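Local coordinates for protein adenylyltransferase (Bartonella henselae, PDB 2JK8), which transfers AMP from ATP to tyrosine or threonine residues of host target proteins through its Fic domain, as a secreted virulence effector, at residues T65-H70 with Q169-E174; I223-E228 with Y274-I279. All coordinates share one frame; numbering follows the deposited sequence.

Contact 1 (T65-H70 with Q169-E174); sequences TAYLCH and QRLFFE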
loop_
_atom_site.group_PDB
_atom_site.type_symbol
_atom_site.label_atom_id
_atom_site.label_comp_id
_atom_site.label_asym_id
_atom_site.label_seq_id
_atom_site.Cartn_x
_atom_site.Cartn_y
_atom_site.Cartn_z
ATOM N N THR A 65 -11.866 -13.307 2.059
ATOM C CA THR A 65 -12.202 -12.062 2.709
ATOM C C THR A 65 -12.258 -12.247 4.215
ATOM O O THR A 65 -11.976 -11.294 4.948
ATOM C CB THR A 65 -13.510 -11.411 2.206
ATOM O OG1 THR A 65 -14.629 -12.068 2.794
ATOM C CG2 THR A 65 -13.609 -11.417 0.662
ATOM N N ALA A 66 -12.581 -13.456 4.679
ATOM C CA ALA A 66 -12.468 -13.768 6.112
ATOM C C ALA A 66 -11.073 -13.427 6.632
ATOM O O ALA A 66 -10.930 -12.888 7.730
ATOM C CB ALA A 66 -12.787 -15.213 6.383
ATOM N N TYR A 67 -10.053 -13.713 5.828
ATOM C CA TYR A 67 -8.674 -13.365 6.191
ATOM C C TYR A 67 -8.438 -11.848 6.089
ATOM O O TYR A 67 -7.806 -11.244 6.956
ATOM C CB TYR A 67 -7.658 -14.137 5.320
ATOM C CG TYR A 67 -6.233 -13.799 5.659
ATOM C CD1 TYR A 67 -5.758 -13.953 6.963
ATOM C CD2 TYR A 67 -5.367 -13.275 4.699
ATOM C CE1 TYR A 67 -4.451 -13.620 7.300
ATOM C CE2 TYR A 67 -4.050 -12.936 5.026
ATOM C CZ TYR A 67 -3.608 -13.116 6.327
ATOM O OH TYR A 67 -2.329 -12.802 6.684
ATOM N N LEU A 68 -8.935 -11.229 5.026
ATOM C CA LEU A 68 -8.893 -9.776 4.939
ATOM C C LEU A 68 -9.483 -9.124 6.217
ATOM O O LEU A 68 -8.915 -8.193 6.778
ATOM C CB LEU A 68 -9.636 -9.306 3.694
ATOM C CG LEU A 68 -9.483 -7.819 3.366
ATOM C CD1 LEU A 68 -8.036 -7.404 3.178
ATOM C CD2 LEU A 68 -10.294 -7.536 2.125
ATOM N N CYS A 69 -10.609 -9.656 6.676
ATOM C CA CYS A 69 -11.295 -9.152 7.858
ATOM C C CYS A 69 -10.541 -9.389 9.160
ATOM O O CYS A 69 -10.585 -8.554 10.061
ATOM C CB CYS A 69 -12.668 -9.800 7.954
ATOM S SG CYS A 69 -13.819 -9.159 6.720
ATOM N N HIS A 70 -9.879 -10.545 9.254
ATOM C CA HIS A 70 -9.074 -10.919 10.419
ATOM C C HIS A 70 -7.976 -9.897 10.571
ATOM O O HIS A 70 -7.694 -9.446 11.655
ATOM C CB HIS A 70 -8.487 -12.327 10.239
ATOM C CG HIS A 70 -7.514 -12.729 11.303
ATOM N ND1 HIS A 70 -7.907 -13.170 12.552
ATOM C CD2 HIS A 70 -6.158 -12.766 11.302
ATOM C CE1 HIS A 70 -6.833 -13.456 13.270
ATOM N NE2 HIS A 70 -5.760 -13.221 12.536
ATOM N N GLN A 169 -5.009 -4.177 3.048
ATOM C CA GLN A 169 -4.793 -4.591 1.665
ATOM C C GLN A 169 -3.314 -4.893 1.388
ATOM O O GLN A 169 -2.971 -5.900 0.771
ATOM C CB GLN A 169 -5.237 -3.443 0.769
ATOM C CG GLN A 169 -5.646 -3.787 -0.631
ATOM C CD GLN A 169 -6.092 -2.536 -1.356
ATOM O OE1 GLN A 169 -5.404 -2.051 -2.270
ATOM N NE2 GLN A 169 -7.217 -1.955 -0.907
ATOM N N ARG A 170 -2.439 -4.003 1.841
ATOM C CA ARG A 170 -1.004 -4.172 1.668
ATOM C C ARG A 170 -0.492 -5.447 2.320
ATOM O O ARG A 170 0.291 -6.156 1.724
ATOM C CB ARG A 170 -0.244 -2.931 2.190
ATOM C CG ARG A 170 -0.346 -1.691 1.214
ATOM C CD ARG A 170 -0.191 -0.298 1.918
ATOM N NE ARG A 170 1.213 0.040 2.161
ATOM C CZ ARG A 170 1.907 1.026 1.568
ATOM N NH1 ARG A 170 1.349 1.842 0.673
ATOM N NH2 ARG A 170 3.191 1.212 1.880
ATOM N N LEU A 171 -0.946 -5.753 3.525
ATOM C CA LEU A 171 -0.461 -6.922 4.264
ATOM C C LEU A 171 -1.089 -8.209 3.730
ATOM O O LEU A 171 -0.485 -9.261 3.768
ATOM C CB LEU A 171 -0.764 -6.735 5.762
ATOM C CG LEU A 171 -0.081 -7.569 6.855
ATOM C CD1 LEU A 171 -1.001 -8.650 7.297
ATOM C CD2 LEU A 171 1.270 -8.171 6.452
ATOM N N PHE A 172 -2.312 -8.124 3.234
ATOM C CA PHE A 172 -2.940 -9.251 2.566
ATOM C C PHE A 172 -2.074 -9.760 1.395
ATOM O O PHE A 172 -1.891 -10.977 1.206
ATOM C CB PHE A 172 -4.328 -8.835 2.062
ATOM C CG PHE A 172 -5.137 -9.959 1.426
ATOM C CD1 PHE A 172 -5.949 -10.782 2.197
ATOM C CD2 PHE A 172 -5.145 -10.139 0.051
ATOM C CE1 PHE A 172 -6.740 -11.779 1.600
ATOM C CE2 PHE A 172 -5.924 -11.152 -0.544
ATOM C CZ PHE A 172 -6.715 -11.966 0.235
ATOM N N PHE A 173 -1.535 -8.817 0.629
ATOM C CA PHE A 173 -0.804 -9.143 -0.585
ATOM C C PHE A 173 0.656 -9.469 -0.329
ATOM O O PHE A 173 1.228 -10.332 -0.992
ATOM C CB PHE A 173 -0.941 -8.012 -1.611
ATOM C CG PHE A 173 -2.224 -8.065 -2.390
ATOM C CD1 PHE A 173 -2.325 -8.859 -3.533
ATOM C CD2 PHE A 173 -3.342 -7.358 -1.970
ATOM C CE1 PHE A 173 -3.519 -8.930 -4.261
ATOM C CE2 PHE A 173 -4.547 -7.428 -2.686
ATOM C CZ PHE A 173 -4.633 -8.213 -3.836
ATOM N N GLU A 174 1.267 -8.782 0.627
ATOM C CA GLU A 174 2.612 -9.140 1.042
ATOM C C GLU A 174 2.668 -10.614 1.473
ATOM O O GLU A 174 3.623 -11.330 1.166
ATOM C CB GLU A 174 3.074 -8.266 2.185
ATOM C CG GLU A 174 4.402 -8.743 2.781
ATOM C CD GLU A 174 5.256 -7.617 3.393
ATOM O OE1 GLU A 174 6.446 -7.901 3.713
ATOM O OE2 GLU A 174 4.749 -6.466 3.544
#
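Phe172 of helix 165-179 reaches across to Tyr67 and Leu68 of helix 65-76, and these three residues bury most of the surface in the contact. Phe172 CD1 and CE1 come nearest to Tyr67 CD2, which is 3.6 Å from Phe172 CD1. The ring planes are turned by 36° and the centroids lie 5.8 Å apart. Tyr67 and Phe172 both hold CG anti to the backbone N (chi1 -176° for Phe172), which sends the rings into the gap between the helices. Leu68 meets Phe172 at about a right angle; its CD1 methyl lies 4.1 Å from Phe172 CD1 and as close to Phe172 CB. Phe172 also touches Leu130 of helix 117-132, and Leu68 touches Leu155 of helix 141-158. The axes of the short helix segments come within 9.9 Å, at 125°. The pair belongs to the helical core of the Fic domain, and helix 165-179 also carries Arg170, a probable ATP ligand. No hydrogen bond links the two segments. The Tyr67 hydroxyl bonds to Asn175 ND2, so this largely apolar interface has that hydroxyl tied to helix 165-179, the helix of Phe172.

Contact 2 (I223-E228 with Y274-I279); sequences IRLLKE and YIIGNI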
loop_
_atom_site.group_PDB
_atom_site.type_symbol
_atom_site.label_atom_id
_atom_site.label_comp_id
_atom_site.label_asym_id
_atom_site.label_seq_id
_atom_site.Cartn_x
_atom_site.Cartn_y
_atom_site.Cartn_z
ATOM N N ILE A 223 14.770 -4.605 -5.557
ATOM C CA ILE A 223 14.525 -4.565 -4.111
ATOM C C ILE A 223 15.780 -4.166 -3.300
ATOM O O ILE A 223 15.709 -3.338 -2.391
ATOM C CB ILE A 223 14.005 -5.935 -3.610
ATOM C CG1 ILE A 223 12.556 -6.139 -4.063
ATOM C CG2 ILE A 223 14.118 -6.040 -2.084
ATOM C CD1 ILE A 223 11.951 -7.460 -3.650
ATOM N N ARG A 224 16.917 -4.766 -3.628
ATOM C CA ARG A 224 18.176 -4.416 -2.986
ATOM C C ARG A 224 18.520 -2.948 -3.212
ATOM O O ARG A 224 19.059 -2.306 -2.310
ATOM C CB ARG A 224 19.324 -5.332 -3.447
ATOM C CG ARG A 224 19.541 -5.366 -4.955
ATOM C CD ARG A 224 20.597 -6.404 -5.402
ATOM N NE ARG A 224 21.890 -5.773 -5.698
ATOM C CZ ARG A 224 22.176 -5.061 -6.799
ATOM N NH1 ARG A 224 21.271 -4.870 -7.756
ATOM N NH2 ARG A 224 23.385 -4.528 -6.945
ATOM N N LEU A 225 18.200 -2.407 -4.389
ATOM C CA LEU A 225 18.419 -0.977 -4.638
ATOM C C LEU A 225 17.584 -0.100 -3.706
ATOM O O LEU A 225 18.107 0.851 -3.133
ATOM C CB LEU A 225 18.130 -0.586 -6.088
ATOM C CG LEU A 225 19.182 -0.918 -7.137
ATOM C CD1 LEU A 225 18.827 -0.241 -8.449
ATOM C CD2 LEU A 225 20.569 -0.502 -6.696
ATOM N N LEU A 226 16.300 -0.414 -3.553
ATOM C CA LEU A 226 15.428 0.368 -2.677
ATOM C C LEU A 226 15.787 0.223 -1.190
ATOM O O LEU A 226 15.786 1.215 -0.449
ATOM C CB LEU A 226 13.964 -0.007 -2.899
ATOM C CG LEU A 226 13.220 0.817 -3.952
ATOM C CD1 LEU A 226 11.834 0.236 -4.207
ATOM C CD2 LEU A 226 13.119 2.273 -3.533
ATOM N N LYS A 227 16.078 -1.007 -0.760
ATOM C CA LYS A 227 16.502 -1.278 0.622
ATOM C C LYS A 227 17.665 -0.375 1.008
ATOM O O LYS A 227 17.642 0.261 2.063
ATOM C CB LYS A 227 16.923 -2.744 0.810
ATOM C CG LYS A 227 15.852 -3.671 1.363
ATOM N N GLU A 228 18.674 -0.324 0.143
ATOM C CA GLU A 228 19.838 0.532 0.351
ATOM C C GLU A 228 19.437 1.991 0.536
ATOM O O GLU A 228 19.896 2.645 1.465
ATOM C CB GLU A 228 20.819 0.406 -0.822
ATOM C CG GLU A 228 21.969 1.415 -0.788
ATOM C CD GLU A 228 23.107 1.100 -1.767
ATOM O OE1 GLU A 228 23.419 1.971 -2.612
ATOM O OE2 GLU A 228 23.702 -0.002 -1.686
ATOM N N TYR A 274 12.580 10.794 -5.906
ATOM C CA TYR A 274 13.861 10.097 -5.905
ATOM C C TYR A 274 13.840 8.940 -6.911
ATOM O O TYR A 274 13.026 8.009 -6.788
ATOM C CB TYR A 274 14.189 9.558 -4.506
ATOM C CG TYR A 274 14.430 10.632 -3.476
ATOM C CD1 TYR A 274 15.700 11.181 -3.301
ATOM C CD2 TYR A 274 13.392 11.098 -2.668
ATOM C CE1 TYR A 274 15.931 12.171 -2.351
ATOM C CE2 TYR A 274 13.610 12.083 -1.715
ATOM C CZ TYR A 274 14.881 12.615 -1.563
ATOM O OH TYR A 274 15.101 13.599 -0.624
ATOM N N ILE A 275 14.726 9.025 -7.906
ATOM C CA ILE A 275 15.004 7.918 -8.826
ATOM C C ILE A 275 16.274 7.206 -8.371
ATOM O O ILE A 275 17.248 7.837 -7.996
ATOM C CB ILE A 275 15.171 8.402 -10.281
ATOM C CG1 ILE A 275 13.943 9.209 -10.702
ATOM C CG2 ILE A 275 15.373 7.225 -11.218
ATOM C CD1 ILE A 275 12.638 8.455 -10.538
ATOM N N ILE A 276 16.242 5.886 -8.385
ATOM C CA ILE A 276 17.357 5.094 -7.924
ATOM C C ILE A 276 17.865 4.248 -9.087
ATOM O O ILE A 276 17.072 3.706 -9.856
ATOM C CB ILE A 276 16.928 4.255 -6.708
ATOM C CG1 ILE A 276 16.803 5.173 -5.490
ATOM C CG2 ILE A 276 17.919 3.136 -6.413
ATOM C CD1 ILE A 276 15.937 4.630 -4.411
ATOM N N GLY A 277 19.188 4.172 -9.226
ATOM C CA GLY A 277 19.812 3.471 -10.344
ATOM C C GLY A 277 20.956 2.594 -9.891
ATOM O O GLY A 277 21.565 2.844 -8.850
ATOM N N ASN A 278 21.246 1.558 -10.673
ATOM C CA ASN A 278 22.376 0.683 -10.379
ATOM C C ASN A 278 23.651 1.445 -10.674
ATOM O O ASN A 278 23.743 2.128 -11.696
ATOM C CB ASN A 278 22.318 -0.591 -11.220
ATOM C CG ASN A 278 23.284 -1.647 -10.742
ATOM O OD1 ASN A 278 24.089 -2.157 -11.513
ATOM N ND2 ASN A 278 23.215 -1.977 -9.462
ATOM N N ILE A 279 24.632 1.341 -9.789
ATOM C CA ILE A 279 25.857 2.123 -9.940
ATOM C C ILE A 279 26.593 1.762 -11.238
ATOM O O ILE A 279 27.226 2.617 -11.856
ATOM C CB ILE A 279 26.790 1.961 -8.712
ATOM C CG1 ILE A 279 27.625 3.222 -8.522
ATOM C CG2 ILE A 279 27.689 0.733 -8.851
ATOM C CD1 ILE A 279 28.610 3.130 -7.385
#
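Leu225 has CG anti to its carbonyl carbon (chi1 -78°), and Ile276 has CG2 anti to its backbone N; these settings bring the two residues together between helix 220-232 and strand 274-278. The strand belongs to the five-stranded sheet of the OB fold, in the intracellular delivery domain. The helix packs against this sheet. The axes of the short helix and strand segments come within 8.8 Å, at 125° between the two chain directions.

Leu225 is central. Its CB lies 3.7 Å from Ile276 CG2. Further out, its CD1 methyl sits against the strand backbone, 3.7 Å from Asn278 N and close to Gly277 C. Gly277 has no side chain, and Leu225 CD2 lies near its carbonyl oxygen. Ile276 uses its other branch for Leu226. The two side chains cross at about a right angle, with Ile276 CD1 3.8 Å from Leu226 CD2. Val245 and Val247 of the adjacent strand 245-247 extend this apolar patch: Val245 touches Leu226 and Ile276, and Val247 touches Leu225. Strand 245-247 also pairs with strand 274-278 through backbone hydrogen bonds of Tyr274 and Ile276 to Met246.

Toward Asn278 the contact turns polar. Glu228 anchors the helix to another part of the sheet, with OE1 hydrogen-bonded to Gly265 N. Arg224 is bent at chi3, and its NH1 donates to Glu221 O within the same helix. Its guanidinium passes obliquely by the Asn278 amide, the two planes 61° apart. No hydrogen bond joins them; as modelled, both facing groups are N-H donors. Asn278 ND2 lies at the guanidinium edge, near its plane, 3.6 Å from Arg224 NH2.

Overall arrangement
The two contacts follow each other along the chain: contact 1 closes before contact 2 opens. Their centres are 28 Å apart, on opposite sides of the chain's centre, and their nearest atoms are about 9 Å apart without touching. They share no helix or strand. Contact 1 joins two helices in the Fic domain, one of which, helix 165-179, begins within the ATP-binding run Glu163 to Arg167. Contact 2 sets helix 220-232 on the OB-fold sheet. Helix 220-232 follows helix 208-218 and precedes strand 245-247, so the catalytic and delivery parts of this fragment follow in order, with a helix packed on the second.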